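Side-chain contacts in branched-chain-amino-acid aminotransferase (Pseudomonas aeruginosa, PDB 6NST), which probably transfers the amino groups of leucine, isoleucine and valine to 2-oxoglutarate in a reversible reaction that uses pyridoxal 5'-phosphate as cofactor: residues Q173-I176 and E182-M185; A259-I264 and K286-L291; P211-C216 and I220-I225. The protein carries 1 engineered substitution. All coordinates share one frame; numbering follows the deposited sequence.

Contact 1: Q173-I176 and E182-M185; sequences QEAI and EAMM
Ala175, on the last turn of helix 166-177, meets Ala183 and the peptide before it, at the start of strand 182-186. The apolar part is small: the CB of Ala175 lies 3.8 Å from the CB of Ala183, methyl against methyl. Because neither side chain extends past CB, the backbones come close, with the CA atoms of Ala175 and Ala183 only 5.2 Å apart. Met185 lies farther along the strand and packs on Asn167 and Ala171, one to two turns back along the same helix.

The methyl-to-backbone part is tighter. Ala175 CB approaches the carbonyl of Glu182, 3.4 Å from its O, and lies 3.7 Å from Ala183 N, so one methyl covers the peptide link between the two strand residues.

The polar part belongs to the strand. Glu182 sets off away from the helix, and a bend at its second torsion (chi2 50°) turns the carboxylate back along its own chain. There OE1 accepts the N-H of Ala183 at 3.0 Å, on the anti side of the carboxylate and nearly straight at 160°. The other oxygen, OE2, lies close to OE2 of Glu198, a proximity that may raise the pKa of one of the two acids.

Backbone bonds from Glu182 to Lys141 and Arg143 place the strand parallel to 140-145, making this the return of a beta-alpha-beta crossover. Residues 173-176 and 182-185 meet by van der Waals contact, while the Ala183 N-H beside the alanine methyl is satisfied by the neighbouring glutamate.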
ATOM      1  N   GLN A 173     -11.039 -11.163  20.219  1.00 20.85           N
ATOM      2  CA  GLN A 173     -12.453 -11.518  20.226  1.00 18.14           C
ATOM      3  C   GLN A 173     -12.842 -12.260  18.953  1.00 16.19           C
ATOM      4  O   GLN A 173     -13.648 -13.198  18.995  1.00 21.24           O
ATOM      5  CB  GLN A 173     -13.308 -10.262  20.402  1.00 11.93           C
ATOM      6  CG  GLN A 173     -14.794 -10.548  20.509  1.00 28.46           C
ATOM      7  CD  GLN A 173     -15.114 -11.541  21.610  1.00 42.14           C
ATOM      8  OE1 GLN A 173     -14.571 -11.461  22.713  1.00 51.98           O
ATOM      9  NE2 GLN A 173     -15.991 -12.493  21.311  1.00 37.84           N
ATOM     10  N   GLU A 174     -12.277 -11.861  17.811  1.00 17.40           N
ATOM     11  CA  GLU A 174     -12.564 -12.566  16.566  1.00 19.34           C
ATOM     12  C   GLU A 174     -12.068 -14.003  16.623  1.00 17.63           C
ATOM     13  O   GLU A 174     -12.779 -14.930  16.216  1.00 20.61           O
ATOM     14  CB  GLU A 174     -11.929 -11.838  15.380  1.00 13.45           C
ATOM     15  CG  GLU A 174     -12.108 -12.580  14.058  1.00 12.28           C
ATOM     16  CD  GLU A 174     -11.379 -11.923  12.901  1.00 19.28           C
ATOM     17  OE1 GLU A 174     -10.276 -11.379  13.118  1.00 27.71           O
ATOM     18  OE2 GLU A 174     -11.914 -11.952  11.773  1.00 26.95           O
ATOM     19  N   ALA A 175     -10.847 -14.208  17.123  1.00 14.34           N
ATOM     20  CA  ALA A 175     -10.299 -15.556  17.208  1.00 18.10           C
ATOM     21  C   ALA A 175     -11.114 -16.431  18.147  1.00 20.23           C
ATOM     22  O   ALA A 175     -11.273 -17.631  17.898  1.00 32.99           O
ATOM     23  CB  ALA A 175      -8.841 -15.500  17.663  1.00 13.01           C
ATOM     24  N   ILE A 176     -11.644 -15.851  19.223  1.00 14.26           N
ATOM     25  CA  ILE A 176     -12.442 -16.628  20.166  1.00 23.18           C
ATOM     26  C   ILE A 176     -13.806 -16.956  19.572  1.00 26.57           C
ATOM     27  O   ILE A 176     -14.276 -18.097  19.660  1.00 38.66           O
ATOM     28  CB  ILE A 176     -12.561 -15.874  21.503  1.00 23.59           C
ATOM     29  CG1 ILE A 176     -11.183 -15.750  22.159  1.00 20.91           C
ATOM     30  CG2 ILE A 176     -13.538 -16.576  22.428  1.00 17.91           C
ATOM     31  CD1 ILE A 176     -11.185 -14.962  23.453  1.00 25.35           C
ATOM     32  N   GLU A 182      -6.310 -17.882  20.109  1.00 17.56           N
ATOM     33  CA  GLU A 182      -5.487 -16.713  19.854  1.00 18.18           C
ATOM     34  C   GLU A 182      -5.571 -16.373  18.375  1.00 12.43           C
ATOM     35  O   GLU A 182      -5.951 -17.203  17.546  1.00 22.18           O
ATOM     36  CB  GLU A 182      -4.035 -16.955  20.292  1.00 18.49           C
ATOM     37  CG  GLU A 182      -3.174 -15.702  20.410  1.00 16.34           C
ATOM     38  CD  GLU A 182      -3.837 -14.606  21.223  1.00 37.54           C
ATOM     39  OE1 GLU A 182      -4.582 -13.799  20.631  1.00 37.15           O
ATOM     40  OE2 GLU A 182      -3.625 -14.557  22.453  1.00 41.20           O
ATOM     41  N   ALA A 183      -5.230 -15.130  18.057  1.00 11.88           N
ATOM     42  CA  ALA A 183      -5.185 -14.653  16.686  1.00 17.64           C
ATOM     43  C   ALA A 183      -3.739 -14.482  16.244  1.00 13.76           C
ATOM     44  O   ALA A 183      -2.841 -14.275  17.064  1.00 21.27           O
ATOM     45  CB  ALA A 183      -5.937 -13.326  16.537  1.00 14.79           C
ATOM     46  N   MET A 184      -3.519 -14.593  14.936  1.00 21.64           N
ATOM     47  CA  MET A 184      -2.236 -14.292  14.315  1.00 18.55           C
ATOM     48  C   MET A 184      -2.413 -13.036  13.472  1.00 17.90           C
ATOM     49  O   MET A 184      -3.272 -12.997  12.585  1.00 18.15           O
ATOM     50  CB  MET A 184      -1.741 -15.463  13.461  1.00  9.97           C
ATOM     51  CG  MET A 184      -0.294 -15.325  12.986  1.00 14.74           C
ATOM     52  SD  MET A 184       0.361 -16.764  12.106  1.00 11.90           S
ATOM     53  CE  MET A 184      -0.516 -16.668  10.547  1.00 16.01           C
ATOM     54  N   MET A 185      -1.609 -12.014  13.754  1.00  9.37           N
ATOM     55  CA  MET A 185      -1.753 -10.714  13.110  1.00 16.50           C
ATOM     56  C   MET A 185      -0.847 -10.603  11.891  1.00 14.26           C
ATOM     57  O   MET A 185       0.305 -11.046  11.914  1.00 21.22           O
ATOM     58  CB  MET A 185      -1.415  -9.584  14.085  1.00 20.82           C
ATOM     59  CG  MET A 185      -2.043  -9.716  15.456  1.00 20.73           C
ATOM     60  SD  MET A 185      -3.835  -9.629  15.397  1.00 28.96           S
ATOM     61  CE  MET A 185      -4.080  -8.074  14.544  1.00 13.27           C
TER

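Contact 2: A259-I264 and K286-L291; sequences AEVTPI and KAYFDL
Glu260 and Phe289 bring a carboxylate over an aromatic ring where the corner leading into strand 262-267 packs against helix 279-292, in the mixed-sheet domain of this class IV (fold-type IV) pyridoxal-phosphate enzyme. Glu260 has the most surface buried. Its backbone adopts a positive phi (53°) just before the chain turns at Val261, and its side chain runs extended beyond CG, crossing that of Phe289 at about a right angle. OE1 stands 3.0 Å above one face of the ring, offset toward the rim, and comes within 3.1 Å of Phe289 CE1. The carboxylate is tilted 42° from the ring plane, so its two oxygens do not lie flat on the face. A negative charge over the pi cloud would probably be unfavourable by itself; a weak hydrogen bond between Tyr44 OH and OE1 may offset part of that cost.

Tyr288, whose side chain is about 11 Å from that of Lys160, the probable cofactor lysine, takes the other end of the glutamate. CG set anti to the backbone N (chi1 -180°) carries the ring to the base of the glutamate, its CE2 3.8 Å from Glu260 CB. Val261 CG2 touches the root of the same tyrosine, 4.0 Å from Tyr288 CB.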
ATOM      1  N   ALA A 259       2.033 -14.906  28.474  1.00 32.07           N
ATOM      2  CA  ALA A 259       1.943 -16.182  27.776  1.00 28.52           C
ATOM      3  C   ALA A 259       3.188 -17.046  27.932  1.00 33.13           C
ATOM      4  O   ALA A 259       3.137 -18.235  27.594  1.00 32.60           O
ATOM      5  CB  ALA A 259       1.675 -15.951  26.284  1.00 27.68           C
ATOM      6  N   GLU A 260       4.290 -16.486  28.437  1.00 30.10           N
ATOM      7  CA  GLU A 260       5.555 -17.206  28.575  1.00 24.45           C
ATOM      8  C   GLU A 260       5.951 -17.837  27.246  1.00 26.07           C
ATOM      9  O   GLU A 260       6.329 -17.127  26.311  1.00 46.06           O
ATOM     10  CB  GLU A 260       5.452 -18.252  29.686  1.00 25.49           C
ATOM     11  CG  GLU A 260       4.774 -17.706  30.938  1.00 40.68           C
ATOM     12  CD  GLU A 260       4.852 -18.649  32.118  1.00 49.90           C
ATOM     13  OE1 GLU A 260       5.958 -18.819  32.671  1.00 52.63           O
ATOM     14  OE2 GLU A 260       3.806 -19.223  32.489  1.00 53.76           O
ATOM     15  N   VAL A 261       5.876 -19.161  27.147  1.00 19.97           N
ATOM     16  CA  VAL A 261       6.088 -19.881  25.892  1.00 15.76           C
ATOM     17  C   VAL A 261       4.869 -20.772  25.695  1.00 23.33           C
ATOM     18  O   VAL A 261       4.723 -21.795  26.374  1.00 28.06           O
ATOM     19  CB  VAL A 261       7.381 -20.703  25.890  1.00 20.65           C
ATOM     20  CG1 VAL A 261       7.541 -21.428  24.563  1.00 20.73           C
ATOM     21  CG2 VAL A 261       8.583 -19.810  26.160  1.00 29.47           C
ATOM     22  N   THR A 262       3.987 -20.387  24.776  1.00 24.08           N
ATOM     23  CA  THR A 262       2.762 -21.137  24.522  1.00 14.14           C
ATOM     24  C   THR A 262       2.852 -21.824  23.168  1.00 21.19           C
ATOM     25  O   THR A 262       2.919 -21.137  22.136  1.00 16.04           O
ATOM     26  CB  THR A 262       1.546 -20.212  24.572  1.00 27.00           C
ATOM     27  OG1 THR A 262       1.419 -19.659  25.889  1.00 18.09           O
ATOM     28  CG2 THR A 262       0.278 -20.976  24.221  1.00 29.38           C
ATOM     29  N   PRO A 263       2.864 -23.153  23.112  1.00 19.70           N
ATOM     30  CA  PRO A 263       2.949 -23.834  21.816  1.00 20.37           C
ATOM     31  C   PRO A 263       1.700 -23.608  20.978  1.00 18.83           C
ATOM     32  O   PRO A 263       0.610 -23.346  21.492  1.00 22.73           O
ATOM     33  CB  PRO A 263       3.097 -25.313  22.197  1.00 17.87           C
ATOM     34  CG  PRO A 263       3.563 -25.302  23.624  1.00 16.90           C
ATOM     35  CD  PRO A 263       2.934 -24.095  24.240  1.00 16.10           C
ATOM     36  N   ILE A 264       1.877 -23.718  19.664  1.00 16.65           N
ATOM     37  CA  ILE A 264       0.803 -23.548  18.693  1.00 17.97           C
ATOM     38  C   ILE A 264       0.676 -24.848  17.917  1.00 18.18           C
ATOM     39  O   ILE A 264       1.605 -25.241  17.202  1.00 19.68           O
ATOM     40  CB  ILE A 264       1.071 -22.376  17.737  1.00 17.78           C
ATOM     41  CG1 ILE A 264       1.193 -21.060  18.506  1.00 20.27           C
ATOM     42  CG2 ILE A 264      -0.020 -22.294  16.684  1.00 12.97           C
ATOM     43  CD1 ILE A 264       1.743 -19.921  17.669  1.00 17.86           C
ATOM     44  N   LYS A 286      11.131 -25.084  28.513  1.00 19.23           N
ATOM     45  CA  LYS A 286      11.806 -25.509  29.733  1.00 23.43           C
ATOM     46  C   LYS A 286      12.859 -24.492  30.153  1.00 28.06           C
ATOM     47  O   LYS A 286      12.939 -24.110  31.327  1.00 29.11           O
ATOM     48  CB  LYS A 286      12.440 -26.885  29.522  1.00 33.13           C
ATOM     49  CG  LYS A 286      13.309 -27.365  30.673  1.00 36.20           C
ATOM     50  CD  LYS A 286      12.473 -27.841  31.846  1.00 41.10           C
ATOM     51  CE  LYS A 286      13.345 -28.485  32.913  1.00 48.31           C
ATOM     52  NZ  LYS A 286      14.184 -29.581  32.350  1.00 48.50           N
ATOM     53  N   ALA A 287      13.673 -24.035  29.198  1.00 31.72           N
ATOM     54  CA  ALA A 287      14.733 -23.086  29.516  1.00 30.50           C
ATOM     55  C   ALA A 287      14.165 -21.770  30.035  1.00 27.08           C
ATOM     56  O   ALA A 287      14.733 -21.161  30.950  1.00 26.93           O
ATOM     57  CB  ALA A 287      15.608 -22.844  28.287  1.00 25.95           C
ATOM     58  N   TYR A 288      13.044 -21.317  29.472  1.00 26.51           N
ATOM     59  CA  TYR A 288      12.463 -20.059  29.929  1.00 22.57           C
ATOM     60  C   TYR A 288      11.858 -20.202  31.322  1.00 26.02           C
ATOM     61  O   TYR A 288      12.011 -19.310  32.164  1.00 23.41           O
ATOM     62  CB  TYR A 288      11.415 -19.559  28.934  1.00 16.86           C
ATOM     63  CG  TYR A 288      10.779 -18.252  29.351  1.00 16.68           C
ATOM     64  CD1 TYR A 288      11.429 -17.043  29.138  1.00 23.66           C
ATOM     65  CD2 TYR A 288       9.532 -18.227  29.965  1.00 30.49           C
ATOM     66  CE1 TYR A 288      10.855 -15.843  29.525  1.00 16.50           C
ATOM     67  CE2 TYR A 288       8.949 -17.033  30.353  1.00 22.60           C
ATOM     68  CZ  TYR A 288       9.616 -15.845  30.130  1.00 20.59           C
ATOM     69  OH  TYR A 288       9.038 -14.657  30.514  1.00 25.69           O
ATOM     70  N   PHE A 289      11.167 -21.314  31.583  1.00 27.02           N
ATOM     71  CA  PHE A 289      10.584 -21.524  32.905  1.00 28.94           C
ATOM     72  C   PHE A 289      11.663 -21.713  33.965  1.00 33.30           C
ATOM     73  O   PHE A 289      11.529 -21.212  35.088  1.00 25.22           O
ATOM     74  CB  PHE A 289       9.637 -22.724  32.881  1.00 32.11           C
ATOM     75  CG  PHE A 289       8.247 -22.390  32.424  1.00 58.39           C
ATOM     76  CD1 PHE A 289       7.222 -22.227  33.341  1.00 68.96           C
ATOM     77  CD2 PHE A 289       7.964 -22.235  31.078  1.00 63.77           C
ATOM     78  CE1 PHE A 289       5.942 -21.922  32.922  1.00 72.88           C
ATOM     79  CE2 PHE A 289       6.688 -21.930  30.652  1.00 63.56           C
ATOM     80  CZ  PHE A 289       5.677 -21.773  31.574  1.00 70.75           C
ATOM     81  N   ASP A 290      12.737 -22.435  33.632  1.00 31.99           N
ATOM     82  CA  ASP A 290      13.852 -22.569  34.563  1.00 36.98           C
ATOM     83  C   ASP A 290      14.491 -21.222  34.864  1.00 40.70           C
ATOM     84  O   ASP A 290      14.941 -20.982  35.991  1.00 35.13           O
ATOM     85  CB  ASP A 290      14.900 -23.529  33.999  1.00 36.24           C
ATOM     86  CG  ASP A 290      14.419 -24.964  33.959  1.00 33.64           C
ATOM     87  OD1 ASP A 290      13.365 -25.258  34.564  1.00 30.42           O
ATOM     88  OD2 ASP A 290      15.096 -25.798  33.319  1.00 28.83           O
ATOM     89  N   LEU A 291      14.532 -20.330  33.874  1.00 28.91           N
ATOM     90  CA  LEU A 291      15.170 -19.034  34.065  1.00 26.38           C
ATOM     91  C   LEU A 291      14.332 -18.131  34.964  1.00 29.52           C
ATOM     92  O   LEU A 291      14.845 -17.550  35.927  1.00 30.82           O
ATOM     93  CB  LEU A 291      15.411 -18.372  32.709  1.00 25.44           C
ATOM     94  CG  LEU A 291      16.099 -17.008  32.732  1.00 32.51           C
ATOM     95  CD1 LEU A 291      17.537 -17.144  33.206  1.00 31.75           C
ATOM     96  CD2 LEU A 291      16.034 -16.361  31.357  1.00 39.98           C
TER

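Contact 3: P211-C216 and I220-I225; sequences PEVTAC and ITRNTI. With SO4 (sulfate ion), chain G.
Arg222 reaches from the first turn of helix 220-231 to Pro211 and Val213, in the loop before that helix, where Val213 is the centre of an inverse gamma turn. The tight part lies at the guanidinium. An extended chain from CG to NE carries it across to the loop, where NH2 donates to Pro211 O at 3.2 Å. That bond is bent, with an N-H...O angle of 141°, and the oxygen is tilted out of the guanidinium plane. A salt bridge from NH2 to Glu238 gives the arginine its strongest polar partner. A water adds a second link between Arg222 and Pro211, accepting from Arg222 NE in the guanidinium plane and donating to Pro211 O.

The loop side is looser. Val213 places its CG2 over one face of the guanidinium, but Val213 and Thr214 are poorly ordered, so this contact is less certain than the bond to Pro211. Tyr191 of a third subunit packs on Thr214 and Ala215, which puts the loop at a subunit contact.

At the N terminus of the helix, Ile220 N and Thr221 hold a sulfate, probably from the crystallisation liquor, together with Arg61 and Thr257. A helix start gripping a tetrahedral anion is consistent with the cofactor's phosphate site in this family. Two donors of one residue share a single sulfate oxygen: Thr221 N reaches O4 at 3.0 Å and Thr221 OG1 reaches it at 2.7 Å.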
ATOM      1  N   PRO A 211       9.433 -13.237  12.900  1.00 22.91           N
ATOM      2  CA  PRO A 211       9.386 -11.967  12.167  1.00 16.54           C
ATOM      3  C   PRO A 211      10.397 -10.977  12.723  1.00 23.31           C
ATOM      4  O   PRO A 211      10.564 -10.847  13.938  1.00 24.90           O
ATOM      5  CB  PRO A 211       7.947 -11.483  12.381  1.00 16.31           C
ATOM      6  CG  PRO A 211       7.172 -12.724  12.682  1.00 19.14           C
ATOM      7  CD  PRO A 211       8.114 -13.614  13.437  1.00 20.26           C
ATOM      8  N   GLU A 212      11.088 -10.294  11.816  1.00 21.90           N
ATOM      9  CA  GLU A 212      12.033  -9.264  12.220  1.00 37.30           C
ATOM     10  C   GLU A 212      11.303  -8.130  12.930  1.00 38.83           C
ATOM     11  O   GLU A 212      10.120  -7.875  12.687  1.00 36.48           O
ATOM     12  CB  GLU A 212      12.788  -8.737  11.000  1.00 42.94           C
ATOM     13  CG  GLU A 212      12.187  -9.187   9.676  1.00 51.60           C
ATOM     14  CD  GLU A 212      12.902  -8.607   8.472  1.00 59.72           C
ATOM     15  OE1 GLU A 212      14.146  -8.706   8.410  1.00 65.06           O
ATOM     16  OE2 GLU A 212      12.217  -8.050   7.588  1.00 62.13           O
ATOM     17  N   VAL A 213      12.016  -7.455  13.831  1.00 48.51           N
ATOM     18  CA  VAL A 213      11.447  -6.353  14.601  1.00 58.57           C
ATOM     19  C   VAL A 213      11.037  -5.246  13.640  1.00 66.68           C
ATOM     20  O   VAL A 213      11.706  -4.211  13.539  1.00 71.36           O
ATOM     21  CB  VAL A 213      12.437  -5.838  15.659  1.00 64.92           C
ATOM     22  CG1 VAL A 213      11.716  -4.985  16.693  1.00 65.51           C
ATOM     23  CG2 VAL A 213      13.153  -7.002  16.324  1.00 63.06           C
ATOM     24  N   THR A 214       9.931  -5.461  12.929  1.00 67.72           N
ATOM     25  CA  THR A 214       9.507  -4.569  11.859  1.00 63.08           C
ATOM     26  C   THR A 214       8.285  -3.769  12.288  1.00 57.69           C
ATOM     27  O   THR A 214       8.405  -2.617  12.717  1.00 47.95           O
ATOM     28  CB  THR A 214       9.204  -5.376  10.594  1.00 68.41           C
ATOM     29  OG1 THR A 214      10.051  -6.531  10.552  1.00 78.75           O
ATOM     30  CG2 THR A 214       9.464  -4.544   9.361  1.00 73.41           C
ATOM     31  N   ALA A 215       7.105  -4.373  12.179  1.00 55.71           N
ATOM     32  CA  ALA A 215       5.866  -3.755  12.627  1.00 47.54           C
ATOM     33  C   ALA A 215       5.304  -4.407  13.883  1.00 50.79           C
ATOM     34  O   ALA A 215       4.263  -3.963  14.383  1.00 46.93           O
ATOM     35  CB  ALA A 215       4.823  -3.792  11.505  1.00 33.88           C
ATOM     36  N   CYS A 216       5.958  -5.444  14.402  1.00 42.57           N
ATOM     37  CA  CYS A 216       5.541  -6.091  15.635  1.00 40.25           C
ATOM     38  C   CYS A 216       6.258  -5.465  16.830  1.00 36.35           C
ATOM     39  O   CYS A 216       7.182  -4.663  16.685  1.00 33.11           O
ATOM     40  CB  CYS A 216       5.817  -7.594  15.573  1.00 43.66           C
ATOM     41  SG  CYS A 216       7.573  -8.034  15.515  1.00 49.13           S
ATOM     42  N   ILE A 220      10.048  -8.295  25.192  1.00 30.43           N
ATOM     43  CA  ILE A 220      11.131  -8.673  26.094  1.00 24.70           C
ATOM     44  C   ILE A 220      11.253 -10.188  26.175  1.00 28.18           C
ATOM     45  O   ILE A 220      12.363 -10.730  26.209  1.00 23.61           O
ATOM     46  CB  ILE A 220      10.915  -8.038  27.478  1.00 29.40           C
ATOM     47  CG1 ILE A 220      11.043  -6.515  27.385  1.00 29.65           C
ATOM     48  CG2 ILE A 220      11.901  -8.601  28.497  1.00 28.47           C
ATOM     49  CD1 ILE A 220      10.841  -5.799  28.700  1.00 32.01           C
ATOM     50  N   THR A 221      10.120 -10.898  26.193  1.00 22.01           N
ATOM     51  CA  THR A 221      10.163 -12.356  26.190  1.00 21.31           C
ATOM     52  C   THR A 221      10.747 -12.879  24.886  1.00 29.56           C
ATOM     53  O   THR A 221      11.476 -13.879  24.877  1.00 25.80           O
ATOM     54  CB  THR A 221       8.763 -12.927  26.412  1.00 27.69           C
ATOM     55  OG1 THR A 221       8.159 -12.294  27.546  1.00 30.22           O
ATOM     56  CG2 THR A 221       8.830 -14.430  26.654  1.00 30.79           C
ATOM     57  N   ARG A 222      10.428 -12.221  23.771  1.00 24.95           N
ATOM     58  CA  ARG A 222      11.069 -12.554  22.505  1.00 26.32           C
ATOM     59  C   ARG A 222      12.579 -12.368  22.592  1.00 30.70           C
ATOM     60  O   ARG A 222      13.344 -13.193  22.083  1.00 35.91           O
ATOM     61  CB  ARG A 222      10.481 -11.693  21.387  1.00 20.87           C
ATOM     62  CG  ARG A 222      11.198 -11.804  20.057  1.00 15.99           C
ATOM     63  CD  ARG A 222      10.709 -10.731  19.095  1.00 26.71           C
ATOM     64  NE  ARG A 222      11.268 -10.900  17.759  1.00 24.06           N
ATOM     65  CZ  ARG A 222      12.449 -10.426  17.378  1.00 22.48           C
ATOM     66  NH1 ARG A 222      13.204  -9.748  18.234  1.00 16.93           N
ATOM     67  NH2 ARG A 222      12.873 -10.631  16.138  1.00 23.97           N
ATOM     68  N   ASN A 223      13.024 -11.297  23.253  1.00 27.91           N
ATOM     69  CA  ASN A 223      14.457 -11.047  23.382  1.00 33.55           C
ATOM     70  C   ASN A 223      15.128 -12.101  24.255  1.00 31.09           C
ATOM     71  O   ASN A 223      16.276 -12.484  24.001  1.00 31.87           O
ATOM     72  CB  ASN A 223      14.700  -9.649  23.948  1.00 37.60           C
ATOM     73  CG  ASN A 223      16.176  -9.322  24.082  1.00 46.14           C
ATOM     74  OD1 ASN A 223      16.816  -9.679  25.071  1.00 54.89           O
ATOM     75  ND2 ASN A 223      16.723  -8.639  23.083  1.00 44.95           N
ATOM     76  N   THR A 224      14.432 -12.577  25.292  1.00 28.87           N
ATOM     77  CA  THR A 224      14.997 -13.629  26.130  1.00 25.85           C
ATOM     78  C   THR A 224      15.124 -14.937  25.361  1.00 24.92           C
ATOM     79  O   THR A 224      16.092 -15.684  25.552  1.00 33.10           O
ATOM     80  CB  THR A 224      14.143 -13.833  27.383  1.00 27.33           C
ATOM     81  OG1 THR A 224      12.844 -14.304  27.006  1.00 59.99           O
ATOM     82  CG2 THR A 224      13.999 -12.535  28.147  1.00 16.97           C
ATOM     83  N   ILE A 225      14.157 -15.234  24.491  1.00 28.86           N
ATOM     84  CA  ILE A 225      14.217 -16.472  23.720  1.00 24.38           C
ATOM     85  C   ILE A 225      15.379 -16.428  22.734  1.00 18.34           C
ATOM     86  O   ILE A 225      16.067 -17.435  22.525  1.00 29.96           O
ATOM     87  CB  ILE A 225      12.869 -16.738  23.020  1.00 23.43           C
ATOM     88  CG1 ILE A 225      12.007 -17.689  23.856  1.00 26.47           C
ATOM     89  CG2 ILE A 225      13.079 -17.336  21.638  1.00 32.65           C
ATOM     90  CD1 ILE A 225      11.642 -17.168  25.225  1.00 30.83           C
TER
HETATM   91  S   SO4 G 401       6.445  -8.970  26.165  1.00 38.28           S
HETATM   92  O1  SO4 G 401       7.411  -7.883  26.299  1.00 28.02           O
HETATM   93  O2  SO4 G 401       5.518  -8.938  27.288  1.00 28.19           O
HETATM   94  O3  SO4 G 401       5.701  -8.816  24.914  1.00 40.30           O
HETATM   95  O4  SO4 G 401       7.153 -10.246  26.155  1.00 28.93           O
HETATM   96  O   HOH W   1       9.361 -11.852  16.052  1.00 21.14           O

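How the contacts relate
From the N terminus the contacts come in series, contact 1, then contact 3, then contact 2, and none nests in or crosses another. Contact 1 closes the four-residue turn between helix 166-177 and strand 182-186. Contact 3 closes a three-residue link where the loop after strand 207-210 enters helix 220-231. Contact 2 spans 21 residues and joins the corner before strand 262-267 to helix 279-292. Contacts 1 and 2 reach the same mixed sheet, with centres 21 Å apart, and do not touch. Contacts 2 and 3 do: the Tyr288 ring packs on Thr221, Thr224 and Ile225, so helix 279-292 lies against helix 220-231.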